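Local coordinates for putative aliphatic sulfonates-binding protein (Escherichia coli, PDB 2X26), which probably binds aliphatic sulphonates in the periplasm and delivers them to the ABC transporter that carries them into the cell, at residues A67-A72 and L273-V278; A41-L46 and D61-F66; V17-H22 and S210-L215. All coordinates share one frame; numbering follows the deposited sequence. Where two conformers were deposited one is given.

Contacts 1 and 2 are neighbours, their centres 11 Å apart, and share helix 62-69: its start packs against helix 42-51 in contact 2, and its end against the loop after helix 255-270 in contact 1. They also touch directly, as V274 lies on F66 and I65. The centre of contact 3 is 22 Å from that of contact 2 and 32 Å from that of contact 1. Along the chain contact 2 closes before contact 1 opens and is nested inside the loop closed by contact 3, whose segments alternate with those of contact 1. Helices 14-21, 42-51 and 62-69 all follow strands of one sheet, and in contacts 1 and 3 later parts of the chain pack on them.

Contact 1: residues A67-A72 and L273-V278; sequences AQAAGA and LVPKKV
The flat group here, the Q68 carboxamide, stands back from the other segment. Q68 meets V278 through CB alone, 3.8 Å from V278 CG1; the amide is engaged beyond the contact, NE2 giving a hydrogen bond to L74 O and OE1 accepting a weak one from Y76 OH. P275 brings a puckered ring rather than a flat one, and turns its CD to A69 CB at 4.3 Å.

The centre of the contact is A69. Its methyl CB fits between two valines, 3.6 Å from V278 CG2 and 3.7 Å from V274 CB. Alanine suits this place because the loop comes very near the helix end: the CA atoms of A69 and K276 are 5.3 Å apart. V278 spans Q68 and A69 with its two methyls, CG1 anti to its backbone N (chi1 -177°) and lying against Q68, while CG2 presses on A69 CA at a tight 3.4 Å. K276 adds its aliphatic stem, with CB 3.7 Å from A69 O, before its chain leads away.

Beside this patch the helix ends in a Schellman motif: A72 N bonds to A67 O and G71 N to Q68 O, with G71 at the positive phi (93°) that suits glycine.

No hydrogen bond joins the two segments. Their fit therefore rests largely on one small methyl and two branched valines; the polar bonds V278 O to Q262 NE2 and A72 O to R283 NH2 are made to residues outside the two segments.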
ATOM      1  N   ALA A  67       2.327  -6.919 -11.358  1.00  8.55           N
ATOM      2  CA  ALA A  67       1.263  -6.747 -12.373  1.00  8.10           C
ATOM      3  C   ALA A  67       1.807  -6.046 -13.637  1.00  8.08           C
ATOM      4  O   ALA A  67       1.522  -6.431 -14.769  1.00  7.44           O
ATOM      5  CB  ALA A  67       0.042  -5.946 -11.740  1.00  7.91           C
ATOM      6  N   GLN A  68       2.642  -5.029 -13.443  1.00  7.64           N
ATOM      7  CA  GLN A  68       3.086  -4.255 -14.576  1.00  7.86           C
ATOM      8  C   GLN A  68       4.087  -5.068 -15.363  1.00  8.19           C
ATOM      9  O   GLN A  68       4.150  -4.989 -16.597  1.00  7.30           O
ATOM     10  CB  GLN A  68       3.598  -2.859 -14.129  1.00  7.67           C
ATOM     11  CG  GLN A  68       2.392  -2.068 -13.448  1.00  9.88           C
ATOM     12  CD  GLN A  68       2.823  -0.853 -12.604  1.00 13.99           C
ATOM     13  OE1 GLN A  68       3.995  -0.720 -12.174  1.00 12.61           O
ATOM     14  NE2 GLN A  68       1.863   0.032 -12.358  1.00 14.68           N
ATOM     15  N   ALA A  69       4.877  -5.878 -14.662  1.00  7.80           N
ATOM     16  CA  ALA A  69       5.878  -6.681 -15.351  1.00  9.18           C
ATOM     17  C   ALA A  69       5.194  -7.678 -16.280  1.00  9.16           C
ATOM     18  O   ALA A  69       5.784  -8.149 -17.274  1.00 10.10           O
ATOM     19  CB  ALA A  69       6.744  -7.412 -14.346  1.00 10.31           C
ATOM     20  N   ALA A  70       3.976  -8.029 -15.923  1.00  7.77           N
ATOM     21  CA  ALA A  70       3.107  -8.912 -16.773  1.00  7.49           C
ATOM     22  C   ALA A  70       2.293  -8.187 -17.850  1.00  7.19           C
ATOM     23  O   ALA A  70       1.374  -8.782 -18.462  1.00  7.65           O
ATOM     24  CB  ALA A  70       2.178  -9.718 -15.894  1.00  7.60           C
ATOM     25  N   GLY A  71       2.576  -6.916 -18.047  1.00  7.78           N
ATOM     26  CA  GLY A  71       1.892  -6.168 -19.090  1.00  8.75           C
ATOM     27  C   GLY A  71       0.641  -5.409 -18.646  1.00  9.30           C
ATOM     28  O   GLY A  71       0.059  -4.726 -19.478  1.00 10.38           O
ATOM     29  N   ALA A  72       0.247  -5.431 -17.369  1.00 10.19           N
ATOM     30  CA  ALA A  72      -0.926  -4.654 -16.986  1.00 10.32           C
ATOM     31  C   ALA A  72      -0.642  -3.168 -17.165  1.00 11.28           C
ATOM     32  O   ALA A  72       0.482  -2.688 -16.885  1.00 13.00           O
ATOM     33  CB  ALA A  72      -1.400  -4.985 -15.599  1.00  9.18           C
ATOM     34  N   LEU A 273      12.422 -12.440  -9.644  1.00 12.09           N
ATOM     35  CA  LEU A 273      11.111 -12.401  -8.989  1.00 12.16           C
ATOM     36  C   LEU A 273      10.009 -11.979  -9.965  1.00 13.34           C
ATOM     37  O   LEU A 273       8.865 -12.399  -9.819  1.00 14.35           O
ATOM     38  CB  LEU A 273      11.167 -11.460  -7.773  1.00 13.18           C
ATOM     39  CG  LEU A 273      12.068 -11.982  -6.640  1.00 11.49           C
ATOM     40  CD1 LEU A 273      12.388 -10.976  -5.564  1.00 15.01           C
ATOM     41  CD2 LEU A 273      11.384 -13.245  -6.017  1.00 15.41           C
ATOM     42  N   VAL A 274      10.338 -11.120 -10.933  1.00 12.19           N
ATOM     43  CA  VAL A 274       9.442 -10.840 -12.058  1.00 13.15           C
ATOM     44  C   VAL A 274      10.182 -11.126 -13.340  1.00 13.52           C
ATOM     45  O   VAL A 274      11.414 -11.056 -13.356  1.00 13.89           O
ATOM     46  CB  VAL A 274       9.000  -9.344 -12.064  1.00 12.19           C
ATOM     47  CG1 VAL A 274       8.134  -9.073 -10.892  1.00 13.11           C
ATOM     48  CG2 VAL A 274      10.218  -8.421 -12.056  1.00 11.45           C
ATOM     49  N   PRO A 275       9.444 -11.420 -14.440  1.00 14.20           N
ATOM     50  CA  PRO A 275      10.091 -11.903 -15.648  1.00 14.37           C
ATOM     51  C   PRO A 275      10.649 -10.799 -16.550  1.00 14.96           C
ATOM     52  O   PRO A 275      11.388 -11.100 -17.505  1.00 15.98           O
ATOM     53  CB  PRO A 275       8.942 -12.631 -16.388  1.00 14.37           C
ATOM     54  CG  PRO A 275       7.712 -11.956 -15.953  1.00 13.79           C
ATOM     55  CD  PRO A 275       7.962 -11.515 -14.531  1.00 14.92           C
ATOM     56  N   LYS A 276      10.265  -9.549 -16.285  1.00 15.84           N
ATOM     57  CA  LYS A 276      10.580  -8.419 -17.176  1.00 17.75           C
ATOM     58  C   LYS A 276      11.039  -7.205 -16.401  1.00 17.03           C
ATOM     59  O   LYS A 276      10.621  -6.979 -15.271  1.00 16.77           O
ATOM     60  CB  LYS A 276       9.358  -8.015 -18.042  1.00 18.57           C
ATOM     61  CG  LYS A 276       9.082  -8.950 -19.233  1.00 22.10           C
ATOM     62  CD  LYS A 276       8.160  -8.318 -20.321  1.00 25.78           C
ATOM     63  CE  LYS A 276       7.517  -9.407 -21.199  1.00 27.88           C
ATOM     64  NZ  LYS A 276       8.469 -10.075 -22.126  1.00 31.07           N
ATOM     65  N   LYS A 277      11.909  -6.417 -17.019  1.00 18.22           N
ATOM     66  CA  LYS A 277      12.206  -5.085 -16.517  1.00 19.98           C
ATOM     67  C   LYS A 277      10.958  -4.263 -16.825  1.00 20.13           C
ATOM     68  O   LYS A 277      10.260  -4.535 -17.803  1.00 21.66           O
ATOM     69  CB  LYS A 277      13.476  -4.533 -17.190  1.00 20.51           C
ATOM     70  CG  LYS A 277      14.344  -3.675 -16.274  1.00 25.22           C
ATOM     71  CD  LYS A 277      15.524  -3.092 -17.021  1.00 28.64           C
ATOM     72  CE  LYS A 277      16.298  -2.068 -16.162  1.00 32.67           C
ATOM     73  NZ  LYS A 277      15.529  -0.815 -15.798  1.00 34.17           N
ATOM     74  N   VAL A 278      10.593  -3.336 -15.965  1.00 19.21           N
ATOM     75  CA  VAL A 278       9.409  -2.514 -16.241  1.00 19.52           C
ATOM     76  C   VAL A 278       9.886  -1.064 -16.436  1.00 18.33           C
ATOM     77  O   VAL A 278      10.897  -0.671 -15.875  1.00 19.49           O
ATOM     78  CB  VAL A 278       8.362  -2.596 -15.080  1.00 20.32           C
ATOM     79  CG1 VAL A 278       7.059  -1.784 -15.392  1.00 21.98           C
ATOM     80  CG2 VAL A 278       8.013  -4.030 -14.792  1.00 22.01           C
TER

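Contact 2: residues A41-L46 and D61-F66; sequences AGPQML and DIPPIF
Ring against ring is the first kind of contact: the pyrrolidines of P43 and P63 meet at a slant, P43 CD standing 3.8 Å from P63 CG. Both prolines lie close to the start of their helices, where a residue that lacks an N-H costs little, because the first turn has no earlier carbonyl of the helix to bond to. Their CA atoms are only 5.5 Å apart, and that narrow space is filled by compact rings whose closure leaves little side-chain freedom to lose.

The second kind is a methyl laid on backbone. L46 CD1 reaches across to the peptide between P63 and P64, 3.5 Å from P63 C and equally close to P64 N, and it also touches P63 CB at 3.8 Å. CD1 comes to the front because the leucine is extended at its second torsion (chi2 -179°). P64, whose CB points away, adds only CD, 4.2 Å from L46 CD1. Leucine suits this place, being long enough to bridge the gap where the CA atoms of L46 and P64 are 7.4 Å apart; T59 also lies against both L46 and P64.

The third is backbone against ring. G42 C lies 4.0 Å from P63 CB, and a side-chain carbon on G42 would clash with P63 CG, which explains the glycine.

The axes of segments 42-46 and 62-66 approach to 9.0 Å, their directions 46° apart. Each helix follows a strand of the same sheet and leads to a later strand parallel to it, 33-38 to 56-59 and 56-59 to 74-80, each time passing over one strand of the sheet. These are successive beta-alpha-beta crossovers, as in the alpha/beta domains of type 2 periplasmic binding proteins.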
ATOM      1  N   ALA A  41      -5.199  -9.155  -0.062  1.00  6.00           N
ATOM      2  CA  ALA A  41      -3.839  -8.658  -0.345  1.00  7.42           C
ATOM      3  C   ALA A  41      -3.809  -7.892  -1.681  1.00  7.68           C
ATOM      4  O   ALA A  41      -4.751  -8.004  -2.495  1.00  7.79           O
ATOM      5  CB  ALA A  41      -2.848  -9.887  -0.423  1.00  8.63           C
ATOM      6  N   GLY A  42      -2.712  -7.152  -1.924  1.00  8.03           N
ATOM      7  CA  GLY A  42      -2.590  -6.326  -3.144  1.00  7.52           C
ATOM      8  C   GLY A  42      -2.720  -7.116  -4.470  1.00  8.45           C
ATOM      9  O   GLY A  42      -3.378  -6.629  -5.441  1.00  8.04           O
ATOM     10  N   PRO A  43      -2.046  -8.285  -4.578  1.00  9.58           N
ATOM     11  CA  PRO A  43      -2.078  -9.009  -5.837  1.00  9.25           C
ATOM     12  C   PRO A  43      -3.491  -9.361  -6.314  1.00 10.62           C
ATOM     13  O   PRO A  43      -3.820  -9.129  -7.471  1.00  8.89           O
ATOM     14  CB  PRO A  43      -1.209 -10.270  -5.547  1.00 11.45           C
ATOM     15  CG  PRO A  43      -0.116  -9.698  -4.638  1.00 11.99           C
ATOM     16  CD  PRO A  43      -0.950  -8.781  -3.705  1.00 10.62           C
ATOM     17  N   GLN A  44      -4.313  -9.910  -5.427  1.00 10.98           N
ATOM     18  CA  GLN A  44      -5.704 -10.200  -5.756  1.00 10.55           C
ATOM     19  C   GLN A  44      -6.453  -8.935  -6.164  1.00  8.25           C
ATOM     20  O   GLN A  44      -7.263  -8.959  -7.124  1.00  8.59           O
ATOM     21  CB  GLN A  44      -6.430 -10.833  -4.565  1.00 11.52           C
ATOM     22  CG  GLN A  44      -5.919 -12.236  -4.219  1.00 16.97           C
ATOM     23  CD  GLN A  44      -4.799 -12.254  -3.177  1.00 19.23           C
ATOM     24  OE1 GLN A  44      -3.878 -11.444  -3.215  1.00 20.26           O
ATOM     25  NE2 GLN A  44      -4.869 -13.230  -2.245  1.00 20.71           N
ATOM     26  N   MET A  45      -6.188  -7.814  -5.489  1.00  7.47           N
ATOM     27  CA  MET A  45      -6.849  -6.549  -5.850  0.50  6.34           C
ATOM     28  C   MET A  45      -6.440  -6.145  -7.262  1.00  5.72           C
ATOM     29  O   MET A  45      -7.261  -5.658  -8.057  1.00  4.23           O
ATOM     30  CB  MET A  45      -6.513  -5.418  -4.844  0.50  6.26           C
ATOM     31  CG  MET A  45      -7.168  -4.033  -5.152  0.50  8.10           C
ATOM     32  SD  MET A  45      -6.219  -3.023  -6.316  0.50  8.73           S
ATOM     33  CE  MET A  45      -7.454  -2.068  -7.162  0.50 16.31           C
ATOM     34  N   LEU A  46      -5.168  -6.336  -7.590  1.00  5.51           N
ATOM     35  CA  LEU A  46      -4.702  -5.820  -8.883  1.00  6.61           C
ATOM     36  C   LEU A  46      -5.230  -6.675 -10.042  1.00  7.46           C
ATOM     37  O   LEU A  46      -5.424  -6.177 -11.130  1.00  6.71           O
ATOM     38  CB  LEU A  46      -3.183  -5.737  -8.949  1.00  7.25           C
ATOM     39  CG  LEU A  46      -2.589  -4.634  -8.038  1.00  7.57           C
ATOM     40  CD1 LEU A  46      -1.057  -4.590  -8.178  1.00 12.56           C
ATOM     41  CD2 LEU A  46      -3.190  -3.213  -8.177  1.00 13.85           C
ATOM     42  N   ASP A  61       4.182  -0.940  -2.382  1.00  8.35           N
ATOM     43  CA  ASP A  61       5.024  -0.710  -3.556  1.00  9.03           C
ATOM     44  C   ASP A  61       5.332  -1.990  -4.373  1.00  9.52           C
ATOM     45  O   ASP A  61       5.640  -1.918  -5.592  1.00  9.20           O
ATOM     46  CB  ASP A  61       6.303   0.043  -3.167  1.00  9.93           C
ATOM     47  CG  ASP A  61       7.106  -0.623  -2.054  1.00 14.47           C
ATOM     48  OD1 ASP A  61       6.502  -1.142  -1.088  1.00 19.90           O
ATOM     49  OD2 ASP A  61       8.381  -0.582  -2.138  1.00 15.24           O
ATOM     50  N   ILE A  62       5.169  -3.156  -3.758  1.00  8.11           N
ATOM     51  CA  ILE A  62       5.569  -4.377  -4.438  1.00  8.60           C
ATOM     52  C   ILE A  62       4.544  -4.966  -5.424  1.00  7.94           C
ATOM     53  O   ILE A  62       4.914  -5.216  -6.591  1.00  8.09           O
ATOM     54  CB  ILE A  62       6.044  -5.489  -3.444  1.00  9.42           C
ATOM     55  CG1 ILE A  62       7.214  -5.008  -2.564  1.00 10.08           C
ATOM     56  CG2 ILE A  62       6.375  -6.774  -4.242  1.00  9.11           C
ATOM     57  CD1 ILE A  62       8.309  -4.256  -3.318  1.00 10.99           C
ATOM     58  N   PRO A  63       3.271  -5.160  -4.996  1.00  7.24           N
ATOM     59  CA  PRO A  63       2.327  -5.794  -5.932  1.00  7.00           C
ATOM     60  C   PRO A  63       2.260  -5.172  -7.327  1.00  7.25           C
ATOM     61  O   PRO A  63       2.155  -5.919  -8.293  1.00  8.45           O
ATOM     62  CB  PRO A  63       0.982  -5.769  -5.172  1.00  6.01           C
ATOM     63  CG  PRO A  63       1.413  -5.855  -3.666  1.00  7.73           C
ATOM     64  CD  PRO A  63       2.684  -4.991  -3.639  1.00  7.03           C
ATOM     65  N   PRO A  64       2.304  -3.828  -7.469  1.00  6.36           N
ATOM     66  CA  PRO A  64       2.196  -3.269  -8.804  1.00  7.14           C
ATOM     67  C   PRO A  64       3.326  -3.664  -9.723  1.00  8.05           C
ATOM     68  O   PRO A  64       3.132  -3.689 -10.948  1.00  9.34           O
ATOM     69  CB  PRO A  64       2.336  -1.767  -8.598  1.00  8.15           C
ATOM     70  CG  PRO A  64       1.919  -1.543  -7.171  1.00  8.61           C
ATOM     71  CD  PRO A  64       2.275  -2.790  -6.427  1.00  5.55           C
ATOM     72  N   ILE A  65       4.512  -3.911  -9.157  1.00  6.70           N
ATOM     73  CA  ILE A  65       5.652  -4.300 -10.007  1.00  6.51           C
ATOM     74  C   ILE A  65       5.329  -5.647 -10.666  1.00  6.18           C
ATOM     75  O   ILE A  65       5.533  -5.821 -11.889  1.00  6.89           O
ATOM     76  CB  ILE A  65       6.961  -4.418  -9.167  1.00  5.75           C
ATOM     77  CG1 ILE A  65       7.309  -3.054  -8.615  1.00  6.32           C
ATOM     78  CG2 ILE A  65       8.094  -5.010 -10.056  1.00  5.71           C
ATOM     79  CD1 ILE A  65       8.470  -3.046  -7.517  1.00  7.62           C
ATOM     80  N   PHE A  66       4.828  -6.596  -9.886  1.00  7.59           N
ATOM     81  CA  PHE A  66       4.390  -7.892 -10.489  1.00  8.33           C
ATOM     82  C   PHE A  66       3.343  -7.731 -11.599  1.00  9.07           C
ATOM     83  O   PHE A  66       3.480  -8.324 -12.666  1.00  8.77           O
ATOM     84  CB  PHE A  66       3.834  -8.839  -9.425  1.00  8.01           C
ATOM     85  CG  PHE A  66       4.866  -9.446  -8.570  1.00  9.26           C
ATOM     86  CD1 PHE A  66       5.319 -10.724  -8.811  1.00 13.09           C
ATOM     87  CD2 PHE A  66       5.390  -8.738  -7.498  1.00 13.28           C
ATOM     88  CE1 PHE A  66       6.292 -11.282  -8.011  1.00 13.31           C
ATOM     89  CE2 PHE A  66       6.358  -9.305  -6.690  1.00 14.76           C
ATOM     90  CZ  PHE A  66       6.817 -10.572  -6.959  1.00 14.84           C
TER

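Contact 3: residues V17-H22 and S210-L215; sequences VLAKSH and SEADAL
H22 and L215 reach toward each other tip to tip, and the leucine methyl CD1 settles over the centre of the imidazole face. It lies 3.8 Å from the ring centroid and 13° off the normal, a CH-pi contact; L18 O lies at the ring edge, in its plane. H22 CG sits anti to the carbonyl carbon (chi1 -69°), the start of a ring that extends toward L215. An alanine here would probably open a gap beside L215 CD1 and leave that methyl without the aromatic face it rests on.

In the conformer given, one of two, L18 and L215 instead slide past each other in opposite directions, L18 CD2 lying 3.6 Å from L215 CB, so this contact is less certain. L18 CB faces A212 CB at 4.0 Å, and S223 of helix 220-231 touches the same leucine.

The helix segments cross almost perpendicularly, at 91° and with axes 8.1 Å apart. Helix 14-21 follows strand 4-9, first in chain order of its sheet, as in a beta-alpha unit, and helix 199-218 packs across it.

Axes this close need small residues at the crossing point. A19 and A212 bring their methyls together, CB to CB 3.8 Å, from backbones whose CA atoms are 5.1 Å apart, and A212 CB comes to 3.3 Å from A19 N. Away from the crossing, E211 forms a salt bridge with R28, and the buried D213 one with R245.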
ATOM      1  N   VAL A  17     -10.248   2.956   4.605  1.00  3.42           N
ATOM      2  CA  VAL A  17     -11.110   2.331   5.646  1.00  4.60           C
ATOM      3  C   VAL A  17     -11.823   3.423   6.457  1.00  4.27           C
ATOM      4  O   VAL A  17     -13.039   3.310   6.713  1.00  4.72           O
ATOM      5  CB  VAL A  17     -10.286   1.392   6.548  1.00  4.93           C
ATOM      6  CG1 VAL A  17     -11.049   0.952   7.832  1.00  6.65           C
ATOM      7  CG2 VAL A  17      -9.908   0.115   5.737  1.00  5.60           C
ATOM      8  N   LEU A  18     -11.085   4.468   6.850  1.00  4.15           N
ATOM      9  CA  LEU A  18     -11.715   5.574   7.577  0.50  4.25           C
ATOM     10  C   LEU A  18     -12.692   6.339   6.684  1.00  3.99           C
ATOM     11  O   LEU A  18     -13.777   6.673   7.130  1.00  3.53           O
ATOM     12  CB  LEU A  18     -10.701   6.520   8.218  0.50  4.68           C
ATOM     13  CG  LEU A  18     -10.427   6.063   9.650  0.50  6.22           C
ATOM     14  CD1 LEU A  18      -9.458   4.908   9.653  0.50  2.00           C
ATOM     15  CD2 LEU A  18      -9.929   7.209  10.496  0.50  8.04           C
ATOM     16  N   ALA A  19     -12.334   6.570   5.409  1.00  3.99           N
ATOM     17  CA  ALA A  19     -13.294   7.227   4.501  1.00  4.38           C
ATOM     18  C   ALA A  19     -14.593   6.419   4.384  1.00  5.18           C
ATOM     19  O   ALA A  19     -15.698   6.993   4.342  1.00  4.88           O
ATOM     20  CB  ALA A  19     -12.685   7.426   3.080  1.00  5.09           C
ATOM     21  N   LYS A  20     -14.445   5.117   4.240  1.00  3.97           N
ATOM     22  CA  LYS A  20     -15.601   4.218   4.120  1.00  3.68           C
ATOM     23  C   LYS A  20     -16.476   4.271   5.373  1.00  3.99           C
ATOM     24  O   LYS A  20     -17.688   4.479   5.295  1.00  3.80           O
ATOM     25  CB  LYS A  20     -15.111   2.776   3.839  1.00  3.95           C
ATOM     26  CG  LYS A  20     -16.249   1.753   3.785  1.00  4.22           C
ATOM     27  CD  LYS A  20     -15.684   0.307   3.760  1.00  5.57           C
ATOM     28  CE  LYS A  20     -16.838  -0.721   3.652  1.00 10.33           C
ATOM     29  NZ  LYS A  20     -17.641  -0.853   4.934  1.00 12.30           N
ATOM     30  N   SER A  21     -15.833   4.178   6.528  1.00  4.54           N
ATOM     31  CA  SER A  21     -16.551   4.149   7.797  0.50  5.48           C
ATOM     32  C   SER A  21     -17.327   5.439   8.015  1.00  5.68           C
ATOM     33  O   SER A  21     -18.476   5.425   8.534  1.00  6.79           O
ATOM     34  CB  SER A  21     -15.564   3.949   8.937  0.50  5.26           C
ATOM     35  OG  SER A  21     -15.060   2.633   8.908  0.50  7.11           O
ATOM     36  N   HIS A  22     -16.716   6.568   7.633  1.00  5.54           N
ATOM     37  CA  HIS A  22     -17.359   7.866   7.816  1.00  6.63           C
ATOM     38  C   HIS A  22     -18.269   8.268   6.677  1.00  6.21           C
ATOM     39  O   HIS A  22     -18.873   9.331   6.698  1.00  7.01           O
ATOM     40  CB  HIS A  22     -16.305   8.947   8.105  1.00  7.32           C
ATOM     41  CG  HIS A  22     -15.656   8.782   9.439  1.00  9.07           C
ATOM     42  ND1 HIS A  22     -16.080   9.476  10.546  1.00 10.40           N
ATOM     43  CD2 HIS A  22     -14.632   8.012   9.847  1.00 11.86           C
ATOM     44  CE1 HIS A  22     -15.346   9.131  11.591  1.00 13.64           C
ATOM     45  NE2 HIS A  22     -14.445   8.254  11.193  1.00 11.02           N
ATOM     46  N   SER A 210      -7.000  11.178   2.104  1.00  5.09           N
ATOM     47  CA  SER A 210      -5.965  11.827   2.961  1.00  6.64           C
ATOM     48  C   SER A 210      -6.629  12.542   4.171  1.00  7.73           C
ATOM     49  O   SER A 210      -6.082  12.490   5.288  1.00  8.94           O
ATOM     50  CB  SER A 210      -5.091  12.776   2.116  1.00  7.45           C
ATOM     51  OG  SER A 210      -4.107  13.369   2.954  1.00 13.04           O
ATOM     52  N   GLU A 211      -7.765  13.205   3.967  1.00  8.43           N
ATOM     53  CA  GLU A 211      -8.535  13.809   5.085  1.00  8.22           C
ATOM     54  C   GLU A 211      -8.977  12.726   6.077  1.00  8.22           C
ATOM     55  O   GLU A 211      -8.975  12.917   7.298  1.00  8.31           O
ATOM     56  CB  GLU A 211      -9.792  14.522   4.599  1.00  8.86           C
ATOM     57  CG  GLU A 211      -9.556  15.763   3.794  1.00 13.59           C
ATOM     58  CD  GLU A 211     -10.869  16.340   3.288  1.00 22.08           C
ATOM     59  OE1 GLU A 211     -11.807  16.533   4.106  1.00 26.38           O
ATOM     60  OE2 GLU A 211     -10.991  16.560   2.066  1.00 25.98           O
ATOM     61  N   ALA A 212      -9.401  11.599   5.530  1.00  5.67           N
ATOM     62  CA  ALA A 212      -9.863  10.502   6.355  1.00  5.79           C
ATOM     63  C   ALA A 212      -8.717   9.909   7.164  1.00  5.53           C
ATOM     64  O   ALA A 212      -8.897   9.622   8.363  1.00  6.22           O
ATOM     65  CB  ALA A 212     -10.548   9.394   5.472  1.00  3.79           C
ATOM     66  N   ASP A 213      -7.525   9.779   6.568  1.00  4.94           N
ATOM     67  CA  ASP A 213      -6.368   9.256   7.300  1.00  5.81           C
ATOM     68  C   ASP A 213      -6.049  10.192   8.481  1.00  6.09           C
ATOM     69  O   ASP A 213      -5.757   9.705   9.578  1.00  6.33           O
ATOM     70  CB  ASP A 213      -5.153   9.112   6.361  1.00  7.45           C
ATOM     71  CG  ASP A 213      -4.049   8.239   6.947  1.00 11.18           C
ATOM     72  OD1 ASP A 213      -3.566   8.519   8.074  1.00 12.30           O
ATOM     73  OD2 ASP A 213      -3.603   7.309   6.264  1.00 13.07           O
ATOM     74  N   ALA A 214      -6.220  11.491   8.284  1.00  5.73           N
ATOM     75  CA  ALA A 214      -5.920  12.478   9.352  1.00  6.42           C
ATOM     76  C   ALA A 214      -6.817  12.327  10.604  1.00  6.92           C
ATOM     77  O   ALA A 214      -6.456  12.788  11.720  1.00  6.10           O
ATOM     78  CB  ALA A 214      -6.040  13.819   8.818  1.00  6.75           C
ATOM     79  N   LEU A 215      -7.987  11.715  10.416  1.00  6.48           N
ATOM     80  CA  LEU A 215      -8.858  11.404  11.556  1.00  6.09           C
ATOM     81  C   LEU A 215      -8.159  10.510  12.543  1.00  6.74           C
ATOM     82  O   LEU A 215      -8.518  10.533  13.720  1.00  5.83           O
ATOM     83  CB  LEU A 215     -10.194  10.769  11.099  1.00  3.87           C
ATOM     84  CG  LEU A 215     -11.028  11.666  10.167  1.00  5.86           C
ATOM     85  CD1 LEU A 215     -12.249  10.885   9.658  1.00 11.02           C
ATOM     86  CD2 LEU A 215     -11.478  13.003  10.810  1.00 11.16           C
TER